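Local coordinates for thioredoxin domain-containing protein (Vibrio parahaemolyticus, PDB 2R5S) that is of unknown function but may reduce protein disulfides as part of a longer thioredoxin-domain protein, of which this chain is the tetratricopeptide-repeat portion, at residues T53-L58 against Q159-A164; E129-I134 against K148-I153; S14-L17 against A23-L26; L58-L63 against A80-H85. All blocks are in the same frame, centred on the assembly; numbering follows the deposited sequence.

How the contacts relate
The four contacts illustrate how an all-helical repeat array is built from neighbour packing plus a join between parts distant in sequence. Contact 3 comes first along the chain, between helices 9-18 and 22-30; contact 4, between helices 56-63 and 73-88, and contact 2, between helices 124-135 and 145-157, follow in that order. Contact 1 is long-range, closing a loop that holds contacts 4 and 2, its centre about 3 Å from the centre of the chain. It shares Leu58 and helix 56-63 with contact 4. The centres of contacts 2 and 3 are about 28 Å apart, on opposite sides of the chain's centre and in different tetratricopeptide-repeat regions; contact 1 joins those two regions.

Contact 1 (T53-L58 against Q159-A164); sequences TKQFEL and QGNAIA
Asn161 OD1 is gripped twice, taking a bond from Ala164 N at 2.8 Å and a weak, bent one from Ile163 N. The Ala164 N-H points nearly straight at it (167°) but arrives from above the carbonyl plane. These bonds make Asn161 the N-cap of helix 162-174 and fix the rotation of its amide. With CG anti to the backbone N (chi1 -174°), that amide is held against Gln55, itself the N-cap residue of helix 56-63. The two side chains run past each other in opposite directions, their amide planes stacked and 25° apart; Asn161 ND2 lies 3.8 Å from Gln55 CG, and no hydrogen bond crosses. Gln55 is steadied from its own side, where NE2 donates in its amide plane to Thr53 OG1 at 3.0 Å. The threonine hydroxyl has the Cys49 and Leu50 carbonyls as alternative acceptors for its one proton, Cys49 being the stronger partner. Lys54, with positive phi, completes a Schellman motif that ends the preceding helix. Gln55 also touches Leu50 of helix 40-52 and Leu26 of helix 22-30, while Ile163 rests on Leu128 of helix 124-135: two helix starts meet here between sets of helices far apart in sequence.

Contact 2 (E129-I134 against K148-I153); sequences ELLWNI and KTFMDI
Leu131 and Phe150 mark the closest backbone passage, CA to CA 6.3 Å, of two helical segments that run roughly antiparallel at 144°, with their axes 9.8 Å apart. Each directs its side chain at the opposite helix, and the two meet as leucine against ring edge: Leu131 CB sits near the plane of the phenyl ring, 3.5 Å from Phe150 CD1. The ring reaches this place because the first torsion of Phe150 (chi1 -169°) swings it opposite its own backbone nitrogen and carries it out across the gap to helix 124-135. Trp132 comes up to the same ring obliquely, its CB 4.2 Å from Phe150 CE1. The far end of Leu131 goes elsewhere, crossing Thr149 at about a right angle and bringing Leu131 CD2 to 3.4 Å from Phe150 N. Leu131 CD2 is modelled 3.1 Å from Thr149 OG1, a hydroxyl buried by the contact that has no partner anywhere in the model. Both Leu131 and Thr149 have torsions away from the usual staggered positions, so the exact placing of their branches is best treated as doubtful. Around this centre, Phe150 also touches Leu128 and Leu135 of its partner helix and Leu171 of helix 162-174, and Leu131 touches Ala115 of helix 108-120. Antiparallel neighbouring helices packed through apolar side chains are the hallmark of the tetratricopeptide-repeat fold, consistent with the assignment of residues 87-176 to that family.

Contact 3 (S14-L17 against A23-L26); sequences SELL and AQAL
Leu16 and Gln24 cross at about a right angle, and that crossing organises the meeting of helices 9-18 and 22-30 on either side of the short turn that joins them in sequence. The leucine is aimed at the second helix, and its branches divide the work. Leu16 CD2 lies against the backbone where Gln24 passes into Ala25, 3.6 Å from Ala25 N. Leu16 CD1 instead turns to the flank, with Gln24 OE1 3.8 Å away, while the branch point Leu16 CG rests 3.7 Å from Gln24 CB. Gln24 therefore offers mostly the root of its side chain; beyond CG the chain is extended and passes across the leucine, bringing OE1 near CD1. A near-zero chi2 (5°) makes CD1 of Leu16 almost eclipse its own CA, which suggests either strain or an imperfect fit of the two branches. Close to the backbone the match is simpler. Leu16 CB and Ala25 CB touch at 3.8 Å, and the small methyl of the alanine lets the CA atoms of Leu16 and Ala25 come to 5.5 Å. Leu17 leaves its helix to one flank, but its end bends in, so that Leu17 CD2 reaches Ala25 CB at 4.3 Å. Cys49 of helix 40-52 touches both Leu17 and Ala25 and so covers this side, whereas Gln24 is exposed. A MES molecule, probably from the crystallisation liquor, lies about 4 Å from the Leu17 side chain. No hydrogen bond or salt bridge spans the two segments; hydrophobic contact and close fit hold them, with the leucine supplying bulk and the alanine closeness.

Contact 4 (L58-L63 against A80-H85); sequences LAQELL and AKLELH. With EDO (1,2-ethanediol), chain E.
Leu82 makes every apolar contact here, its side chain pushed between helices that run roughly antiparallel with segment axes 10.7 Å apart. A first torsion of -173° turns the leucine's branch point to the far side from its main-chain nitrogen, and from there the two methyls part: Leu82 CD2 meets Leu63 CD1 at 4.2 Å, and Leu82 CD1 faces Ala59 CB more loosely at 4.5 Å. The Gln60 side chain crosses that of Leu82 at about a right angle, their modelled closeness being doubtful. Helix 40-52 adds Leu51 against Ala59 and Ala47 against Leu63. Aromatic contact appears one turn on, where the ring of His85 stacks with that of Phe56 at the start of helix 56-63. A polar contact is made by a bound 1,2-ethanediol, probably from the crystallisation liquor. Its O1 lies 2.9 Å from His85 O, a possible hydrogen bond, as the one proton of O1 could go to another acceptor instead; C1 sits at the edge of the imidazole, and the molecule is also hydrogen-bonded to Val121 O. With no hydrogen bond between the two segments, their contact is apolar and depends on the fit and burial of Leu82 against Ala59 and Leu63.

Contact 1 (T53-L58 against Q159-A164)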
loop_
_atom_site.group_PDB
_atom_site.type_symbol
_atom_site.label_atom_id
_atom_site.label_comp_id
_atom_site.label_asym_id
_atom_site.label_seq_id
_atom_site.Cartn_x
_atom_site.Cartn_y
_atom_site.Cartn_z
ATOM N N THR A 53 -0.682 -1.668 6.474
ATOM C CA THR A 53 0.428 -1.451 5.550
ATOM C C THR A 53 -0.020 -0.734 4.283
ATOM O O THR A 53 0.766 -0.544 3.348
ATOM C CB THR A 53 1.110 -2.729 5.190
ATOM O OG1 THR A 53 0.129 -3.614 4.605
ATOM C CG2 THR A 53 1.792 -3.333 6.455
ATOM N N LYS A 54 -1.290 -0.332 4.292
ATOM C CA LYS A 54 -1.844 0.616 3.343
ATOM C C LYS A 54 -2.077 -0.013 1.988
ATOM O O LYS A 54 -2.035 0.640 0.938
ATOM C CB LYS A 54 -1.023 1.920 3.331
ATOM C CG LYS A 54 -0.889 2.517 4.778
ATOM C CD LYS A 54 -0.739 4.024 4.819
ATOM C CE LYS A 54 -2.019 4.736 4.345
ATOM N NZ LYS A 54 -1.745 6.096 3.732
ATOM N N GLN A 55 -2.339 -1.313 2.027
ATOM C CA GLN A 55 -2.647 -2.079 0.830
ATOM C C GLN A 55 -4.143 -2.303 0.832
ATOM O O GLN A 55 -4.567 -3.386 1.136
ATOM C CB GLN A 55 -1.929 -3.409 0.896
ATOM C CG GLN A 55 -0.447 -3.300 1.296
ATOM C CD GLN A 55 0.327 -4.570 1.047
ATOM O OE1 GLN A 55 0.652 -4.898 -0.093
ATOM N NE2 GLN A 55 0.626 -5.300 2.113
ATOM N N PHE A 56 -4.927 -1.254 0.541
ATOM C CA PHE A 56 -6.396 -1.198 0.792
ATOM C C PHE A 56 -7.193 -2.066 -0.172
ATOM O O PHE A 56 -8.190 -2.664 0.181
ATOM C CB PHE A 56 -6.897 0.244 0.692
ATOM C CG PHE A 56 -6.307 1.176 1.724
ATOM C CD1 PHE A 56 -6.181 0.791 3.035
ATOM C CD2 PHE A 56 -5.927 2.460 1.386
ATOM C CE1 PHE A 56 -5.657 1.633 3.977
ATOM C CE2 PHE A 56 -5.392 3.301 2.347
ATOM C CZ PHE A 56 -5.264 2.877 3.620
ATOM N N GLU A 57 -6.701 -2.163 -1.391
ATOM C CA GLU A 57 -7.290 -3.027 -2.395
ATOM C C GLU A 57 -7.160 -4.517 -2.109
ATOM O O GLU A 57 -8.117 -5.233 -2.078
ATOM C CB GLU A 57 -6.647 -2.718 -3.745
ATOM C CG GLU A 57 -7.308 -3.426 -4.773
ATOM C CD GLU A 57 -8.221 -2.516 -5.537
ATOM O OE1 GLU A 57 -8.018 -2.488 -6.768
ATOM O OE2 GLU A 57 -9.103 -1.828 -4.906
ATOM N N LEU A 58 -5.945 -4.988 -1.921
ATOM C CA LEU A 58 -5.760 -6.306 -1.304
ATOM C C LEU A 58 -6.619 -6.471 -0.023
ATOM O O LEU A 58 -7.271 -7.473 0.111
ATOM C CB LEU A 58 -4.274 -6.556 -1.043
ATOM C CG LEU A 58 -3.335 -6.792 -2.236
ATOM C CD1 LEU A 58 -1.953 -7.098 -1.700
ATOM C CD2 LEU A 58 -3.765 -7.900 -3.255
ATOM N N GLN A 159 9.156 -3.711 2.415
ATOM C CA GLN A 159 9.693 -4.807 1.544
ATOM C C GLN A 159 8.675 -5.883 1.076
ATOM O O GLN A 159 8.859 -6.489 0.002
ATOM C CB GLN A 159 10.876 -5.509 2.226
ATOM C CG GLN A 159 12.197 -4.751 2.195
ATOM C CD GLN A 159 12.795 -4.611 0.789
ATOM O OE1 GLN A 159 12.718 -3.551 0.190
ATOM N NE2 GLN A 159 13.391 -5.676 0.275
ATOM N N GLY A 160 7.635 -6.129 1.890
ATOM C CA GLY A 160 6.550 -7.052 1.530
ATOM C C GLY A 160 5.611 -6.553 0.436
ATOM O O GLY A 160 5.005 -7.362 -0.275
ATOM N N ASN A 161 5.532 -5.222 0.294
ATOM C CA ASN A 161 4.537 -4.527 -0.519
ATOM C C ASN A 161 4.711 -4.798 -2.005
ATOM O O ASN A 161 5.786 -4.569 -2.567
ATOM C CB ASN A 161 4.554 -3.026 -0.204
ATOM C CG ASN A 161 3.457 -2.265 -0.914
ATOM O OD1 ASN A 161 3.366 -2.294 -2.130
ATOM N ND2 ASN A 161 2.628 -1.578 -0.165
ATOM N N ALA A 162 3.661 -5.308 -2.643
ATOM C CA ALA A 162 3.816 -5.803 -4.016
ATOM C C ALA A 162 3.882 -4.659 -5.009
ATOM O O ALA A 162 4.485 -4.790 -6.051
ATOM C CB ALA A 162 2.712 -6.831 -4.388
ATOM N N ILE A 163 3.280 -3.528 -4.671
ATOM C CA ILE A 163 3.334 -2.321 -5.529
ATOM C C ILE A 163 4.750 -1.740 -5.368
ATOM O O ILE A 163 5.424 -1.514 -6.353
ATOM C CB ILE A 163 2.172 -1.299 -5.207
ATOM C CG1 ILE A 163 0.822 -1.815 -5.732
ATOM C CG2 ILE A 163 2.434 0.104 -5.785
ATOM C CD1 ILE A 163 0.752 -1.973 -7.286
ATOM N N ALA A 164 5.192 -1.540 -4.121
ATOM C CA ALA A 164 6.560 -1.123 -3.841
ATOM C C ALA A 164 7.539 -2.040 -4.591
ATOM O O ALA A 164 8.386 -1.555 -5.302
ATOM C CB ALA A 164 6.864 -1.138 -2.264
#

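Contact 2 (E129-I134 against K148-I153)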
loop_
_atom_site.group_PDB
_atom_site.type_symbol
_atom_site.label_atom_id
_atom_site.label_comp_id
_atom_site.label_asym_id
_atom_site.label_seq_id
_atom_site.Cartn_x
_atom_site.Cartn_y
_atom_site.Cartn_z
ATOM N N GLU A 129 3.266 5.564 -10.164
ATOM C CA GLU A 129 3.160 5.503 -11.665
ATOM C C GLU A 129 3.337 6.940 -12.170
ATOM O O GLU A 129 4.070 7.202 -13.111
ATOM C CB GLU A 129 1.814 4.990 -12.117
ATOM C CG GLU A 129 1.539 5.177 -13.634
ATOM C CD GLU A 129 1.982 4.014 -14.478
ATOM O OE1 GLU A 129 2.700 3.122 -13.949
ATOM O OE2 GLU A 129 1.638 3.968 -15.700
ATOM N N LEU A 130 2.706 7.906 -11.492
ATOM C CA LEU A 130 2.967 9.308 -11.822
ATOM C C LEU A 130 4.479 9.571 -12.002
ATOM O O LEU A 130 4.925 10.044 -13.053
ATOM C CB LEU A 130 2.439 10.239 -10.711
ATOM C CG LEU A 130 2.159 11.610 -11.302
ATOM C CD1 LEU A 130 1.038 11.622 -12.406
ATOM C CD2 LEU A 130 1.854 12.591 -10.167
ATOM N N LEU A 131 5.252 9.255 -10.972
ATOM C CA LEU A 131 6.684 9.546 -10.947
ATOM C C LEU A 131 7.433 8.714 -11.991
ATOM O O LEU A 131 8.383 9.194 -12.632
ATOM C CB LEU A 131 7.213 9.283 -9.536
ATOM C CG LEU A 131 7.152 10.525 -8.577
ATOM C CD1 LEU A 131 6.034 11.488 -8.946
ATOM C CD2 LEU A 131 7.150 10.282 -7.039
ATOM N N TRP A 132 7.009 7.464 -12.156
ATOM C CA TRP A 132 7.689 6.514 -12.978
ATOM C C TRP A 132 7.684 7.091 -14.378
ATOM O O TRP A 132 8.650 6.967 -15.109
ATOM C CB TRP A 132 6.963 5.154 -13.003
ATOM C CG TRP A 132 7.510 4.245 -14.152
ATOM C CD1 TRP A 132 6.854 3.832 -15.313
ATOM C CD2 TRP A 132 8.824 3.692 -14.229
ATOM N NE1 TRP A 132 7.707 3.078 -16.079
ATOM C CE2 TRP A 132 8.913 2.975 -15.427
ATOM C CE3 TRP A 132 9.945 3.738 -13.386
ATOM C CZ2 TRP A 132 10.073 2.328 -15.802
ATOM C CZ3 TRP A 132 11.089 3.086 -13.771
ATOM C CH2 TRP A 132 11.156 2.407 -14.948
ATOM N N ASN A 133 6.561 7.705 -14.749
ATOM C CA ASN A 133 6.359 8.267 -16.086
ATOM C C ASN A 133 7.340 9.414 -16.402
ATOM O O ASN A 133 7.658 9.667 -17.547
ATOM C CB ASN A 133 4.909 8.710 -16.231
ATOM C CG ASN A 133 4.009 7.600 -16.787
ATOM O OD1 ASN A 133 4.479 6.626 -17.374
ATOM N ND2 ASN A 133 2.718 7.735 -16.569
ATOM N N ILE A 134 7.827 10.094 -15.362
ATOM C CA ILE A 134 8.820 11.156 -15.525
ATOM C C ILE A 134 10.233 10.522 -15.578
ATOM O O ILE A 134 11.046 10.839 -16.438
ATOM C CB ILE A 134 8.675 12.147 -14.372
ATOM C CG1 ILE A 134 7.348 12.893 -14.491
ATOM C CG2 ILE A 134 9.848 13.141 -14.285
ATOM C CD1 ILE A 134 7.028 13.658 -13.327
ATOM N N LYS A 148 13.893 11.012 -5.829
ATOM C CA LYS A 148 13.881 10.939 -4.382
ATOM C C LYS A 148 12.476 10.745 -3.796
ATOM O O LYS A 148 12.251 10.005 -2.801
ATOM C CB LYS A 148 14.462 12.234 -3.810
ATOM C CG LYS A 148 14.502 12.243 -2.299
ATOM C CD LYS A 148 14.999 13.574 -1.783
ATOM C CE LYS A 148 14.794 13.635 -0.342
ATOM N NZ LYS A 148 16.071 13.188 0.344
ATOM N N THR A 149 11.515 11.457 -4.349
ATOM C CA THR A 149 10.197 11.274 -3.793
ATOM C C THR A 149 9.654 9.926 -4.209
ATOM O O THR A 149 9.036 9.287 -3.419
ATOM C CB THR A 149 9.169 12.423 -4.003
ATOM O OG1 THR A 149 8.002 11.835 -4.553
ATOM C CG2 THR A 149 9.636 13.498 -4.936
ATOM N N PHE A 150 9.979 9.446 -5.394
ATOM C CA PHE A 150 9.761 8.022 -5.719
ATOM C C PHE A 150 10.406 7.095 -4.656
ATOM O O PHE A 150 9.748 6.195 -4.127
ATOM C CB PHE A 150 10.368 7.780 -7.094
ATOM C CG PHE A 150 10.030 6.500 -7.706
ATOM C CD1 PHE A 150 8.871 6.369 -8.484
ATOM C CD2 PHE A 150 10.900 5.407 -7.590
ATOM C CE1 PHE A 150 8.567 5.127 -9.147
ATOM C CE2 PHE A 150 10.590 4.189 -8.235
ATOM C CZ PHE A 150 9.452 4.063 -9.002
HETATM N N MSE A 151 11.658 7.377 -4.288
HETATM C CA MSE A 151 12.419 6.554 -3.365
HETATM C C MSE A 151 11.917 6.619 -1.899
HETATM O O MSE A 151 11.963 5.614 -1.185
HETATM C CB MSE A 151 13.879 6.969 -3.409
HETATM C CG MSE A 151 14.597 6.713 -4.771
HETATM SE SE MSE A 151 15.345 4.964 -5.071
HETATM C CE MSE A 151 16.814 4.883 -3.827
ATOM N N ASP A 152 11.486 7.798 -1.450
ATOM C CA ASP A 152 10.896 7.902 -0.105
ATOM C C ASP A 152 9.546 7.138 -0.100
ATOM O O ASP A 152 9.217 6.468 0.863
ATOM C CB ASP A 152 10.666 9.369 0.320
ATOM C CG ASP A 152 11.947 10.238 0.302
ATOM O OD1 ASP A 152 13.080 9.740 0.528
ATOM O OD2 ASP A 152 11.785 11.466 0.064
ATOM N N ILE A 153 8.790 7.202 -1.199
ATOM C CA ILE A 153 7.508 6.462 -1.266
ATOM C C ILE A 153 7.785 4.949 -1.128
ATOM O O ILE A 153 7.116 4.262 -0.376
ATOM C CB ILE A 153 6.631 6.856 -2.508
ATOM C CG1 ILE A 153 5.877 8.190 -2.321
ATOM C CG2 ILE A 153 5.533 5.803 -2.816
ATOM C CD1 ILE A 153 6.689 9.334 -1.654
#

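Contact 3 (S14-L17 against A23-L26)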
loop_
_atom_site.group_PDB
_atom_site.type_symbol
_atom_site.label_atom_id
_atom_site.label_comp_id
_atom_site.label_asym_id
_atom_site.label_seq_id
_atom_site.Cartn_x
_atom_site.Cartn_y
_atom_site.Cartn_z
ATOM N N SER A 14 0.742 -13.963 16.134
ATOM C CA SER A 14 0.146 -13.371 17.324
ATOM C C SER A 14 1.102 -12.387 18.005
ATOM O O SER A 14 0.746 -11.240 18.248
ATOM C CB SER A 14 -0.274 -14.489 18.279
ATOM O OG SER A 14 -0.687 -13.966 19.532
ATOM N N GLU A 15 2.311 -12.847 18.289
ATOM C CA GLU A 15 3.364 -12.031 18.852
ATOM C C GLU A 15 3.695 -10.793 17.995
ATOM O O GLU A 15 3.837 -9.681 18.520
ATOM C CB GLU A 15 4.606 -12.893 19.026
ATOM C CG GLU A 15 4.514 -13.888 20.175
ATOM C CD GLU A 15 4.881 -13.277 21.521
ATOM O OE1 GLU A 15 4.062 -13.402 22.475
ATOM O OE2 GLU A 15 5.994 -12.689 21.621
ATOM N N LEU A 16 3.811 -11.001 16.684
ATOM C CA LEU A 16 4.149 -9.942 15.736
ATOM C C LEU A 16 3.067 -8.861 15.607
ATOM O O LEU A 16 3.401 -7.696 15.480
ATOM C CB LEU A 16 4.432 -10.550 14.360
ATOM C CG LEU A 16 5.793 -10.751 13.681
ATOM C CD1 LEU A 16 7.005 -10.407 14.503
ATOM C CD2 LEU A 16 5.931 -12.105 12.929
ATOM N N LEU A 17 1.793 -9.257 15.592
ATOM C CA LEU A 17 0.675 -8.299 15.607
ATOM C C LEU A 17 0.626 -7.459 16.911
ATOM O O LEU A 17 0.471 -6.234 16.900
ATOM C CB LEU A 17 -0.659 -9.029 15.422
ATOM C CG LEU A 17 -0.972 -9.719 14.116
ATOM C CD1 LEU A 17 -2.074 -10.756 14.363
ATOM C CD2 LEU A 17 -1.385 -8.685 13.058
ATOM N N ALA A 23 4.217 -6.304 8.709
ATOM C CA ALA A 23 4.824 -6.773 7.495
ATOM C C ALA A 23 5.522 -8.092 7.770
ATOM O O ALA A 23 5.349 -9.010 6.986
ATOM C CB ALA A 23 5.735 -5.745 6.903
ATOM N N GLN A 24 6.204 -8.222 8.919
ATOM C CA GLN A 24 6.679 -9.552 9.378
ATOM C C GLN A 24 5.552 -10.576 9.578
ATOM O O GLN A 24 5.637 -11.731 9.085
ATOM C CB GLN A 24 7.555 -9.455 10.645
ATOM C CG GLN A 24 8.905 -8.913 10.390
ATOM C CD GLN A 24 9.713 -8.777 11.676
ATOM O OE1 GLN A 24 10.086 -9.779 12.289
ATOM N NE2 GLN A 24 9.988 -7.540 12.089
ATOM N N ALA A 25 4.491 -10.143 10.267
ATOM C CA ALA A 25 3.291 -10.944 10.432
ATOM C C ALA A 25 2.708 -11.473 9.109
ATOM O O ALA A 25 2.281 -12.626 9.040
ATOM C CB ALA A 25 2.238 -10.156 11.231
ATOM N N LEU A 26 2.667 -10.639 8.067
ATOM C CA LEU A 26 2.166 -11.061 6.715
ATOM C C LEU A 26 3.110 -12.041 6.055
ATOM O O LEU A 26 2.709 -12.973 5.325
ATOM C CB LEU A 26 2.059 -9.847 5.779
ATOM C CG LEU A 26 0.708 -9.142 5.663
ATOM C CD1 LEU A 26 0.904 -7.677 5.140
ATOM C CD2 LEU A 26 -0.219 -9.916 4.779
#

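Contact 4 (L58-L63 against A80-H85)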
loop_
_atom_site.group_PDB
_atom_site.type_symbol
_atom_site.label_atom_id
_atom_site.label_comp_id
_atom_site.label_asym_id
_atom_site.label_seq_id
_atom_site.Cartn_x
_atom_site.Cartn_y
_atom_site.Cartn_z
ATOM N N LEU A 58 -5.945 -4.988 -1.921
ATOM C CA LEU A 58 -5.760 -6.306 -1.304
ATOM C C LEU A 58 -6.619 -6.471 -0.023
ATOM O O LEU A 58 -7.271 -7.473 0.111
ATOM C CB LEU A 58 -4.274 -6.556 -1.043
ATOM C CG LEU A 58 -3.335 -6.792 -2.236
ATOM C CD1 LEU A 58 -1.953 -7.098 -1.700
ATOM C CD2 LEU A 58 -3.765 -7.900 -3.255
ATOM N N ALA A 59 -6.653 -5.498 0.903
ATOM C CA ALA A 59 -7.487 -5.668 2.129
ATOM C C ALA A 59 -8.988 -5.882 1.791
ATOM O O ALA A 59 -9.632 -6.795 2.293
ATOM C CB ALA A 59 -7.306 -4.497 3.131
ATOM N N GLN A 60 -9.524 -5.104 0.864
ATOM C CA GLN A 60 -10.945 -5.145 0.585
ATOM C C GLN A 60 -11.332 -6.483 -0.078
ATOM O O GLN A 60 -12.404 -7.037 0.141
ATOM C CB GLN A 60 -11.295 -4.016 -0.389
ATOM C CG GLN A 60 -12.707 -4.114 -0.875
ATOM C CD GLN A 60 -12.823 -3.700 -2.283
ATOM O OE1 GLN A 60 -12.769 -4.547 -3.204
ATOM N NE2 GLN A 60 -13.002 -2.405 -2.505
ATOM N N GLU A 61 -10.466 -6.961 -0.943
ATOM C CA GLU A 61 -10.741 -8.150 -1.685
ATOM C C GLU A 61 -10.607 -9.365 -0.720
ATOM O O GLU A 61 -11.390 -10.333 -0.779
ATOM C CB GLU A 61 -9.753 -8.139 -2.839
ATOM C CG GLU A 61 -9.574 -9.384 -3.660
ATOM C CD GLU A 61 -8.086 -9.541 -4.112
ATOM O OE1 GLU A 61 -7.498 -8.555 -4.637
ATOM O OE2 GLU A 61 -7.503 -10.633 -3.899
ATOM N N LEU A 62 -9.626 -9.332 0.173
ATOM C CA LEU A 62 -9.617 -10.336 1.260
ATOM C C LEU A 62 -10.847 -10.259 2.136
ATOM O O LEU A 62 -11.515 -11.274 2.353
ATOM C CB LEU A 62 -8.397 -10.260 2.203
ATOM C CG LEU A 62 -8.354 -11.390 3.225
ATOM C CD1 LEU A 62 -8.297 -12.756 2.483
ATOM C CD2 LEU A 62 -7.126 -11.199 4.051
ATOM N N LEU A 63 -11.128 -9.091 2.672
ATOM C CA LEU A 63 -12.380 -8.951 3.485
ATOM C C LEU A 63 -13.657 -9.453 2.881
ATOM O O LEU A 63 -14.532 -9.829 3.604
ATOM C CB LEU A 63 -12.590 -7.546 3.920
ATOM C CG LEU A 63 -11.492 -7.136 4.893
ATOM C CD1 LEU A 63 -11.557 -5.685 5.002
ATOM C CD2 LEU A 63 -11.775 -7.778 6.215
ATOM N N ALA A 80 -15.116 -0.797 8.495
ATOM C CA ALA A 80 -15.451 0.582 8.696
ATOM C C ALA A 80 -14.202 1.328 8.413
ATOM O O ALA A 80 -14.269 2.428 7.905
ATOM C CB ALA A 80 -15.917 0.838 10.122
ATOM N N LYS A 81 -13.057 0.744 8.777
ATOM C CA LYS A 81 -11.762 1.381 8.491
ATOM C C LYS A 81 -11.503 1.508 7.003
ATOM O O LYS A 81 -11.063 2.566 6.561
ATOM C CB LYS A 81 -10.610 0.665 9.179
ATOM C CG LYS A 81 -10.503 1.089 10.746
ATOM C CD LYS A 81 -9.384 0.210 11.408
ATOM C CE LYS A 81 -8.988 0.837 12.676
ATOM N NZ LYS A 81 -7.675 0.182 13.054
ATOM N N LEU A 82 -11.813 0.447 6.246
ATOM C CA LEU A 82 -11.595 0.464 4.814
ATOM C C LEU A 82 -12.494 1.490 4.187
ATOM O O LEU A 82 -12.110 2.187 3.293
ATOM C CB LEU A 82 -11.842 -0.937 4.222
ATOM C CG LEU A 82 -11.504 -1.152 2.744
ATOM C CD1 LEU A 82 -9.952 -0.929 2.609
ATOM C CD2 LEU A 82 -11.928 -2.532 2.233
ATOM N N GLU A 83 -13.718 1.623 4.671
ATOM C CA GLU A 83 -14.656 2.598 4.106
ATOM C C GLU A 83 -14.249 4.031 4.418
ATOM O O GLU A 83 -14.253 4.867 3.542
ATOM C CB GLU A 83 -16.055 2.323 4.573
ATOM C CG GLU A 83 -17.034 3.428 4.083
ATOM C CD GLU A 83 -17.209 3.452 2.503
ATOM O OE1 GLU A 83 -17.424 4.563 1.930
ATOM O OE2 GLU A 83 -17.144 2.369 1.837
ATOM N N LEU A 84 -13.861 4.343 5.651
ATOM C CA LEU A 84 -13.261 5.649 5.900
ATOM C C LEU A 84 -11.983 5.924 5.044
ATOM O O LEU A 84 -11.851 6.993 4.496
ATOM C CB LEU A 84 -12.964 5.746 7.376
ATOM C CG LEU A 84 -14.161 5.731 8.297
ATOM C CD1 LEU A 84 -13.605 5.698 9.707
ATOM C CD2 LEU A 84 -15.018 6.991 8.054
ATOM N N HIS A 85 -11.068 4.946 4.876
ATOM C CA HIS A 85 -9.850 5.215 4.115
ATOM C C HIS A 85 -10.200 5.546 2.674
ATOM O O HIS A 85 -9.588 6.435 2.050
ATOM C CB HIS A 85 -8.844 4.025 4.146
ATOM C CG HIS A 85 -8.094 3.927 5.442
ATOM N ND1 HIS A 85 -7.401 4.996 5.979
ATOM C CD2 HIS A 85 -7.991 2.917 6.345
ATOM C CE1 HIS A 85 -6.892 4.649 7.149
ATOM N NE2 HIS A 85 -7.240 3.394 7.395
HETATM C C1 EDO E . -6.499 7.414 4.237
HETATM O O1 EDO E . -6.952 7.254 2.863
HETATM C C2 EDO E . -6.383 8.899 4.565
HETATM O O2 EDO E . -5.272 9.198 5.412
#